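Chitinase A (Cycas revoluta, PDB 4MNK) probably hydrolyses chitin as a family 18 glycoside hydrolase and holds N-acetylglucosamine oligomers in pockets of its TIM-barrel domain. Local coordinates at residues E17-P20 with S21-N24; S91-S94 with A95-R98; P124-E127 with M128-F131; N306-S309 with V310-V314. One frame throughout, in Å; residues are numbered along the deposited sequence.

Contact 1: E17-P20 with S21-N24; sequences EFPP and SKIN
P20 O is gripped by two donors, the backbone N of I23 at 3.1 Å and a water at 2.7 Å. The same water gives its second hydrogen to I23 O, 2.9 Å from the water oxygen, and so ties the two carbonyls together. With K22 N donating to P19 O over 2.9 Å, these bonds make a short 3-10 turn in the loop that links strands 5-11 and 30-36 of the TIM barrel. Both backbone bonds run from residue i+3 back to residue i.

The side chains fold round this turn. F18 has CG anti to the backbone N (chi1 -161°), which swings its ring over the following residues. K22 CB then sits above one face, shifted toward the rim and 3.8 Å from the F18 ring centroid, in a CH-pi contact. Beside it, I23 CG1 meets F18 CE2 at 3.8 Å, the two side chains crossing at about a right angle. The P19 ring also packs on K22, P19 CD lying 3.8 Å from K22 CD.

Beyond the turn, F18 leans on N331 and I334, while I23 packs against W10 and against F58 and V62 of helix 52-63. W10 NE1 also donates to F18 O. The P19 ring is met by a polar neighbour as well: P19 CG lies 3.6 Å from S21 OG.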
loop_
_atom_site.group_PDB
_atom_site.type_symbol
_atom_site.label_atom_id
_atom_site.label_comp_id
_atom_site.label_asym_id
_atom_site.label_seq_id
_atom_site.Cartn_x
_atom_site.Cartn_y
_atom_site.Cartn_z
ATOM N N GLU A 17 17.219 10.274 3.776
ATOM C CA GLU A 17 16.755 11.320 2.860
ATOM C C GLU A 17 15.380 11.879 3.233
ATOM O O GLU A 17 15.070 13.028 2.919
ATOM C CB GLU A 17 16.785 10.845 1.400
ATOM C CG GLU A 17 16.033 9.550 1.116
ATOM C CD GLU A 17 16.278 9.006 -0.289
ATOM O OE1 GLU A 17 15.683 7.961 -0.626
ATOM O OE2 GLU A 17 17.063 9.608 -1.054
ATOM N N PHE A 18 14.570 11.068 3.911
ATOM C CA PHE A 18 13.227 11.474 4.318
ATOM C C PHE A 18 12.898 10.890 5.693
ATOM O O PHE A 18 12.184 9.890 5.795
ATOM C CB PHE A 18 12.196 11.040 3.266
ATOM C CG PHE A 18 10.888 11.782 3.345
ATOM C CD1 PHE A 18 10.727 13.009 2.707
ATOM C CD2 PHE A 18 9.810 11.247 4.044
ATOM C CE1 PHE A 18 9.517 13.693 2.771
ATOM C CE2 PHE A 18 8.598 11.920 4.109
ATOM C CZ PHE A 18 8.450 13.146 3.474
ATOM N N PRO A 19 13.432 11.505 6.765
ATOM C CA PRO A 19 13.115 11.025 8.110
ATOM C C PRO A 19 11.642 11.280 8.450
ATOM O O PRO A 19 11.003 12.105 7.800
ATOM C CB PRO A 19 14.042 11.855 9.005
ATOM C CG PRO A 19 14.316 13.088 8.226
ATOM C CD PRO A 19 14.343 12.665 6.792
ATOM N N PRO A 20 11.098 10.567 9.456
ATOM C CA PRO A 20 9.685 10.751 9.806
ATOM C C PRO A 20 9.292 12.201 10.103
ATOM O O PRO A 20 8.137 12.579 9.902
ATOM C CB PRO A 20 9.523 9.871 11.047
ATOM C CG PRO A 20 10.519 8.781 10.832
ATOM C CD PRO A 20 11.710 9.473 10.234
ATOM N N SER A 21 10.250 13.009 10.556
ATOM C CA SER A 21 10.001 14.422 10.836
ATOM C C SER A 21 9.564 15.227 9.606
ATOM O O SER A 21 8.972 16.296 9.745
ATOM C CB SER A 21 11.236 15.068 11.469
ATOM O OG SER A 21 12.344 15.012 10.585
ATOM N N LYS A 22 9.850 14.701 8.416
ATOM C CA LYS A 22 9.506 15.372 7.161
ATOM C C LYS A 22 8.082 15.089 6.682
ATOM O O LYS A 22 7.586 15.780 5.789
ATOM C CB LYS A 22 10.506 15.008 6.062
ATOM C CG LYS A 22 11.863 15.672 6.212
ATOM C CD LYS A 22 12.695 15.504 4.950
ATOM C CE LYS A 22 13.940 16.376 4.982
ATOM N NZ LYS A 22 13.618 17.818 4.818
ATOM N N ILE A 23 7.433 14.082 7.265
ATOM C CA ILE A 23 6.057 13.735 6.900
ATOM C C ILE A 23 5.110 14.846 7.334
ATOM O O ILE A 23 5.137 15.271 8.490
ATOM C CB ILE A 23 5.598 12.411 7.560
ATOM C CG1 ILE A 23 6.527 11.252 7.174
ATOM C CG2 ILE A 23 4.141 12.099 7.190
ATOM C CD1 ILE A 23 6.346 10.005 8.025
ATOM N N ASN A 24 4.276 15.324 6.414
ATOM C CA ASN A 24 3.242 16.273 6.800
ATOM C C ASN A 24 2.052 15.526 7.394
ATOM O O ASN A 24 1.077 15.224 6.691
ATOM C CB ASN A 24 2.814 17.172 5.636
ATOM C CG ASN A 24 1.896 18.296 6.083
ATOM O OD1 ASN A 24 1.390 18.289 7.205
ATOM N ND2 ASN A 24 1.675 19.266 5.207
HETATM O O HOH W 1 6.336 14.369 10.937
#

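Contact 2: S91-S94 with A95-R98; sequences SDAS and ARQR
A chi1 of -176° sets the carboxylate of D92 beside its own carbonyl carbon and facing A95, while a bend at chi3 (-51°) folds the guanidinium of R96 back toward A93. D92 is the N-cap of helix 93-110, one of the helices of the TIM-barrel domain. Its OD2 accepts from A95 N at 3.1 Å, the N-H arriving from above the carboxylate plane, 70° out of it. A95 CB also packs against the group, 3.6 Å from D92 CG, so the capping carboxylate is braced by a methyl as well as held by a bond. The backbone takes over at once, with R96 N donating to D92 O over 2.9 Å.

R96 lays one face of its guanidinium on A93, where CZ comes within 3.8 Å of A93 CA. Its polar rim is spent on other partners: NE makes a salt bridge with E137 of helix 125-149, and NH1 donates to N90 O. R98, also bent at chi3, turns back along the helix so that one face of its guanidinium lies against S94 O and A95 CA, with R98 CG 3.4 Å from S94 O. Its NE and NH2 bond to the carbonyls of T42 and P41, so the two arginines fasten the start of this helix to different neighbours.

D92 and R98 carry opposite charges whose atoms are not in contact; a water bridges them. That water lies in the plane of the R98 guanidinium, at its edge, accepting from R98 NH2 at 2.9 Å and donating to D92 OD1 at 2.7 Å.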
loop_
_atom_site.group_PDB
_atom_site.type_symbol
_atom_site.label_atom_id
_atom_site.label_comp_id
_atom_site.label_asym_id
_atom_site.label_seq_id
_atom_site.Cartn_x
_atom_site.Cartn_y
_atom_site.Cartn_z
ATOM N N SER A 91 1.805 -22.521 8.157
ATOM C CA SER A 91 1.603 -23.970 8.196
ATOM C C SER A 91 1.972 -24.591 9.550
ATOM O O SER A 91 1.712 -25.773 9.786
ATOM C CB SER A 91 2.405 -24.633 7.072
ATOM O OG SER A 91 2.109 -26.016 6.967
ATOM N N ASP A 92 2.563 -23.790 10.433
ATOM C CA ASP A 92 3.127 -24.266 11.696
ATOM C C ASP A 92 2.402 -23.589 12.865
ATOM O O ASP A 92 2.622 -22.409 13.142
ATOM C CB ASP A 92 4.630 -23.938 11.696
ATOM C CG ASP A 92 5.379 -24.464 12.920
ATOM O OD1 ASP A 92 6.599 -24.697 12.777
ATOM O OD2 ASP A 92 4.792 -24.618 14.011
ATOM N N ALA A 93 1.537 -24.342 13.544
ATOM C CA ALA A 93 0.717 -23.811 14.640
ATOM C C ALA A 93 1.534 -23.145 15.748
ATOM O O ALA A 93 1.153 -22.086 16.252
ATOM C CB ALA A 93 -0.175 -24.903 15.220
ATOM N N SER A 94 2.653 -23.762 16.118
ATOM C CA SER A 94 3.533 -23.207 17.145
ATOM C C SER A 94 4.158 -21.890 16.684
ATOM O O SER A 94 4.233 -20.930 17.452
ATOM C CB SER A 94 4.613 -24.213 17.544
ATOM O OG SER A 94 4.042 -25.371 18.128
ATOM N N ALA A 95 4.590 -21.850 15.425
ATOM C CA ALA A 95 5.143 -20.632 14.837
ATOM C C ALA A 95 4.106 -19.505 14.802
ATOM O O ALA A 95 4.427 -18.358 15.118
ATOM C CB ALA A 95 5.691 -20.908 13.443
ATOM N N ARG A 96 2.866 -19.837 14.436
ATOM C CA ARG A 96 1.782 -18.848 14.414
ATOM C C ARG A 96 1.571 -18.237 15.796
ATOM O O ARG A 96 1.358 -17.032 15.919
ATOM C CB ARG A 96 0.474 -19.455 13.897
ATOM C CG ARG A 96 0.511 -19.891 12.433
ATOM C CD ARG A 96 -0.890 -20.041 11.851
ATOM N NE ARG A 96 -1.753 -20.880 12.681
ATOM C CZ ARG A 96 -1.922 -22.189 12.522
ATOM N NH1 ARG A 96 -1.296 -22.845 11.549
ATOM N NH2 ARG A 96 -2.729 -22.849 13.341
ATOM N N GLN A 97 1.646 -19.070 16.833
ATOM C CA GLN A 97 1.504 -18.603 18.213
ATOM C C GLN A 97 2.609 -17.607 18.579
ATOM O O GLN A 97 2.337 -16.563 19.178
ATOM C CB GLN A 97 1.489 -19.793 19.181
ATOM C CG GLN A 97 1.005 -19.471 20.595
ATOM C CD GLN A 97 0.658 -20.718 21.402
ATOM O OE1 GLN A 97 0.892 -21.848 20.965
ATOM N NE2 GLN A 97 0.092 -20.512 22.587
ATOM N N ARG A 98 3.848 -17.926 18.206
ATOM C CA ARG A 98 4.987 -17.049 18.471
ATOM C C ARG A 98 4.855 -15.725 17.718
ATOM O O ARG A 98 5.142 -14.663 18.273
ATOM C CB ARG A 98 6.314 -17.739 18.130
ATOM C CG ARG A 98 6.595 -18.994 18.959
ATOM C CD ARG A 98 8.040 -19.455 18.844
ATOM N NE ARG A 98 8.419 -19.802 17.473
ATOM C CZ ARG A 98 8.226 -20.990 16.906
ATOM N NH1 ARG A 98 7.642 -21.975 17.579
ATOM N NH2 ARG A 98 8.615 -21.194 15.655
HETATM O O HOH W 2 8.159 -23.956 14.868
HETATM O O HOH W 3 4.147 -21.489 20.362
#

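Contact 3: P124-E127 with M128-F131; sequences PQLE and MENF
E129 reaches back to Q125 in the opening turns of helix 125-149, where E127, M128 and E129 each meet the residues before or after them differently. E129 CG lies 3.4 Å from Q125 O, and the carboxylate receives a weak hydrogen bond from Q125 NE2 to E129 OE2, also 3.4 Å. The two side chains cross at about a right angle, with amide and carboxylate planes 67° apart. The amide of Q125 is fixed from its other end, where OE1 bonds to T173 OG1.

E127 works through both backbone and side chain. F131 N donates to E127 O at 3.0 Å, and a bend at chi2 (-49°) brings the carboxylate round to a water. That water donates to E127 OE1 at 2.7 Å and accepts from N130 ND2 at 2.9 Å, bridging one turn. N130 also lays its amide against L126, with ND2 3.7 Å from L126 CD1. An alanine at N130 is likely to leave the water with one partner fewer and the L126 methyl uncovered on that side.

M128 N donates to O of the N-cap residue P124, 3.1 Å away; a cis peptide bond precedes this proline. The thioether of M128 then leads away from the turn onto P122 and P176.

The helix belongs to a beta-alpha-beta unit, coming after strand 114-119 and running on to strand 155-161. F131 touches L117 of strand 114-119 and meets Y119 edge-to-face, while E127 and N130 lean on A87 and N90 of helix 80-90.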
loop_
_atom_site.group_PDB
_atom_site.type_symbol
_atom_site.label_atom_id
_atom_site.label_comp_id
_atom_site.label_asym_id
_atom_site.label_seq_id
_atom_site.Cartn_x
_atom_site.Cartn_y
_atom_site.Cartn_z
ATOM N N PRO A 124 -1.534 -20.329 -3.447
ATOM C CA PRO A 124 -2.865 -20.840 -3.802
ATOM C C PRO A 124 -3.753 -21.168 -2.591
ATOM O O PRO A 124 -3.512 -20.661 -1.492
ATOM C CB PRO A 124 -2.545 -22.095 -4.620
ATOM C CG PRO A 124 -1.245 -22.552 -4.098
ATOM C CD PRO A 124 -0.477 -21.312 -3.751
ATOM N N GLN A 125 -4.771 -22.004 -2.796
ATOM C CA GLN A 125 -5.792 -22.253 -1.772
ATOM C C GLN A 125 -5.225 -22.636 -0.401
ATOM O O GLN A 125 -5.686 -22.124 0.621
ATOM C CB GLN A 125 -6.812 -23.294 -2.253
ATOM C CG GLN A 125 -7.991 -23.534 -1.303
ATOM C CD GLN A 125 -8.799 -22.277 -0.998
ATOM O OE1 GLN A 125 -9.015 -21.429 -1.866
ATOM N NE2 GLN A 125 -9.262 -22.163 0.242
ATOM N N LEU A 126 -4.231 -23.525 -0.378
ATOM C CA LEU A 126 -3.592 -23.923 0.877
ATOM C C LEU A 126 -3.063 -22.715 1.648
ATOM O O LEU A 126 -3.230 -22.624 2.866
ATOM C CB LEU A 126 -2.461 -24.931 0.634
ATOM C CG LEU A 126 -1.627 -25.317 1.866
ATOM C CD1 LEU A 126 -2.486 -25.973 2.948
ATOM C CD2 LEU A 126 -0.466 -26.216 1.481
ATOM N N GLU A 127 -2.436 -21.791 0.930
ATOM C CA GLU A 127 -1.867 -20.603 1.551
ATOM C C GLU A 127 -2.930 -19.656 2.096
ATOM O O GLU A 127 -2.734 -19.055 3.152
ATOM C CB GLU A 127 -0.898 -19.893 0.604
ATOM C CG GLU A 127 0.318 -20.743 0.225
ATOM C CD GLU A 127 1.011 -21.381 1.428
ATOM O OE1 GLU A 127 1.074 -20.750 2.505
ATOM O OE2 GLU A 127 1.506 -22.516 1.292
ATOM N N MET A 128 -4.060 -19.540 1.400
ATOM C CA MET A 128 -5.186 -18.768 1.925
ATOM C C MET A 128 -5.748 -19.419 3.191
ATOM O O MET A 128 -5.990 -18.735 4.184
ATOM C CB MET A 128 -6.285 -18.588 0.874
ATOM C CG MET A 128 -7.458 -17.713 1.334
ATOM S SD MET A 128 -6.992 -16.020 1.771
ATOM C CE MET A 128 -6.832 -15.287 0.145
ATOM N N GLU A 129 -5.931 -20.739 3.152
ATOM C CA GLU A 129 -6.443 -21.491 4.299
ATOM C C GLU A 129 -5.580 -21.300 5.542
ATOM O O GLU A 129 -6.094 -21.094 6.643
ATOM C CB GLU A 129 -6.552 -22.979 3.959
ATOM C CG GLU A 129 -7.698 -23.323 3.017
ATOM C CD GLU A 129 -7.625 -24.739 2.462
ATOM O OE1 GLU A 129 -6.671 -25.480 2.785
ATOM O OE2 GLU A 129 -8.533 -25.109 1.687
ATOM N N ASN A 130 -4.263 -21.360 5.363
ATOM C CA ASN A 130 -3.349 -21.199 6.487
ATOM C C ASN A 130 -3.246 -19.752 6.968
ATOM O O ASN A 130 -3.058 -19.503 8.160
ATOM C CB ASN A 130 -1.974 -21.781 6.157
ATOM C CG ASN A 130 -1.991 -23.301 6.042
ATOM O OD1 ASN A 130 -2.964 -23.963 6.421
ATOM N ND2 ASN A 130 -0.907 -23.861 5.525
ATOM N N PHE A 131 -3.376 -18.805 6.039
ATOM C CA PHE A 131 -3.410 -17.380 6.379
ATOM C C PHE A 131 -4.651 -17.061 7.212
ATOM O O PHE A 131 -4.576 -16.293 8.171
ATOM C CB PHE A 131 -3.361 -16.531 5.104
ATOM C CG PHE A 131 -3.128 -15.054 5.337
ATOM C CD1 PHE A 131 -3.826 -14.118 4.584
ATOM C CD2 PHE A 131 -2.203 -14.598 6.276
ATOM C CE1 PHE A 131 -3.616 -12.749 4.759
ATOM C CE2 PHE A 131 -1.990 -13.226 6.462
ATOM C CZ PHE A 131 -2.700 -12.305 5.699
HETATM O O HOH W 4 1.201 -22.068 4.824
#

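Contact 4: N306-S309 with V310-V314; sequences NQQS and VALKV
From N306 onward the backbone enters helix 307-319 through successive i+4 to i bonds, V310 N to N306 O at 2.9 Å and K313 N to S309 O at 2.8 Å among them. Two side chains seal its start. N306 OD1 accepts from S309 N at 3.0 Å in an almost straight bond (172°), and S309 OG accepts from N306 N at 2.9 Å in a more bent one (140°). A chi1 of 69° places OG between the backbone N and carbonyl carbon of S309, turned back to N306. The same hydroxyl is hydrogen-bonded to D305 OD1, so it is gripped twice. A valine at S309 would probably leave N306 N and D305 without this partner, and the loop before the helix less firmly tied.

Further along, V310 CG2 presses on N306 O at 3.3 Å, its side chain going on to I238 of strand 234-247. K313 runs extended past S309, with CG 3.3 Å from S309 O; its NZ makes a salt bridge with D305 and a hydrogen bond to A206 O. Q308 and L312 lie side by side, L312 CD1 being 4.1 Å from Q308 CG, and both pack on F286. The reciprocal pair N306 and S309 is a capping box, here starting the helix that leads from strand 300-304 to barrel strand 324-328.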
loop_
_atom_site.group_PDB
_atom_site.type_symbol
_atom_site.label_atom_id
_atom_site.label_comp_id
_atom_site.label_asym_id
_atom_site.label_seq_id
_atom_site.Cartn_x
_atom_site.Cartn_y
_atom_site.Cartn_z
ATOM N N ASN A 306 -1.209 12.367 -10.955
ATOM C CA ASN A 306 -0.925 13.774 -10.705
ATOM C C ASN A 306 -2.035 14.442 -9.902
ATOM O O ASN A 306 -2.937 13.773 -9.393
ATOM C CB ASN A 306 -0.600 14.530 -12.005
ATOM C CG ASN A 306 -1.816 14.748 -12.901
ATOM O OD1 ASN A 306 -2.935 14.330 -12.597
ATOM N ND2 ASN A 306 -1.587 15.413 -14.026
ATOM N N GLN A 307 -1.965 15.763 -9.789
ATOM C CA GLN A 307 -2.912 16.520 -8.988
ATOM C C GLN A 307 -4.363 16.260 -9.414
ATOM O O GLN A 307 -5.245 16.050 -8.578
ATOM C CB GLN A 307 -2.566 18.012 -9.062
ATOM C CG GLN A 307 -1.196 18.385 -8.451
ATOM C CD GLN A 307 -0.024 18.408 -9.443
ATOM O OE1 GLN A 307 0.133 17.522 -10.292
ATOM N NE2 GLN A 307 0.827 19.421 -9.307
ATOM N N GLN A 308 -4.595 16.241 -10.724
ATOM C CA GLN A 308 -5.929 16.000 -11.266
ATOM C C GLN A 308 -6.408 14.563 -11.047
ATOM O O GLN A 308 -7.530 14.346 -10.588
ATOM C CB GLN A 308 -5.986 16.358 -12.751
ATOM C CG GLN A 308 -7.382 16.276 -13.341
ATOM C CD GLN A 308 -7.462 16.800 -14.757
ATOM O OE1 GLN A 308 -6.448 17.116 -15.382
ATOM N NE2 GLN A 308 -8.679 16.901 -15.272
ATOM N N SER A 309 -5.567 13.583 -11.370
ATOM C CA SER A 309 -5.996 12.192 -11.238
ATOM C C SER A 309 -6.210 11.787 -9.779
ATOM O O SER A 309 -7.118 11.016 -9.486
ATOM C CB SER A 309 -5.058 11.226 -11.970
ATOM O OG SER A 309 -3.795 11.139 -11.341
ATOM N N VAL A 310 -5.399 12.325 -8.865
ATOM C CA VAL A 310 -5.581 12.039 -7.439
ATOM C C VAL A 310 -6.917 12.597 -6.938
ATOM O O VAL A 310 -7.662 11.903 -6.245
ATOM C CB VAL A 310 -4.388 12.535 -6.581
ATOM C CG1 VAL A 310 -4.723 12.496 -5.091
ATOM C CG2 VAL A 310 -3.157 11.688 -6.857
ATOM N N ALA A 311 -7.234 13.838 -7.303
ATOM C CA ALA A 311 -8.519 14.420 -6.916
ATOM C C ALA A 311 -9.678 13.568 -7.435
ATOM O O ALA A 311 -10.657 13.339 -6.728
ATOM C CB ALA A 311 -8.641 15.847 -7.411
ATOM N N LEU A 312 -9.552 13.093 -8.671
ATOM C CA LEU A 312 -10.591 12.255 -9.266
ATOM C C LEU A 312 -10.704 10.898 -8.571
ATOM O O LEU A 312 -11.810 10.417 -8.335
ATOM C CB LEU A 312 -10.364 12.100 -10.770
ATOM C CG LEU A 312 -10.614 13.369 -11.595
ATOM C CD1 LEU A 312 -10.039 13.227 -12.990
ATOM C CD2 LEU A 312 -12.096 13.738 -11.658
ATOM N N LYS A 313 -9.566 10.299 -8.225
ATOM C CA LYS A 313 -9.561 9.014 -7.514
ATOM C C LYS A 313 -10.150 9.127 -6.112
ATOM O O LYS A 313 -10.876 8.237 -5.668
ATOM C CB LYS A 313 -8.149 8.434 -7.439
ATOM C CG LYS A 313 -7.683 7.810 -8.727
ATOM C CD LYS A 313 -6.312 7.203 -8.577
ATOM C CE LYS A 313 -5.971 6.408 -9.809
ATOM N NZ LYS A 313 -4.665 5.730 -9.654
ATOM N N VAL A 314 -9.836 10.219 -5.421
ATOM C CA VAL A 314 -10.336 10.433 -4.064
ATOM C C VAL A 314 -11.844 10.690 -4.072
ATOM O O VAL A 314 -12.573 10.165 -3.227
ATOM C CB VAL A 314 -9.550 11.550 -3.340
ATOM C CG1 VAL A 314 -10.185 11.900 -1.999
ATOM C CG2 VAL A 314 -8.104 11.118 -3.141
#

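How the contacts relate
The contacts follow one another along the chain, and all lie within the family 18 TIM-barrel domain. Contacts 2 and 3 are neighbours, with centres about 14 Å apart: helices 93-110 and 125-149 start side by side, and S91 CA touches N130 ND2 at 3.7 Å. Strand 114-119, which bears the glycan-pocket residue D118, runs between these helices in sequence. Contact 1, in the loop after strand 5-11, lies about 37 Å from contact 3 between centres. Between centres, contact 4 is about 23 Å from contact 1 and about 43 Å from contact 2. Three helix starts and one 3-10 turn thus lie at separate places around the barrel, with only contacts 2 and 3 touching.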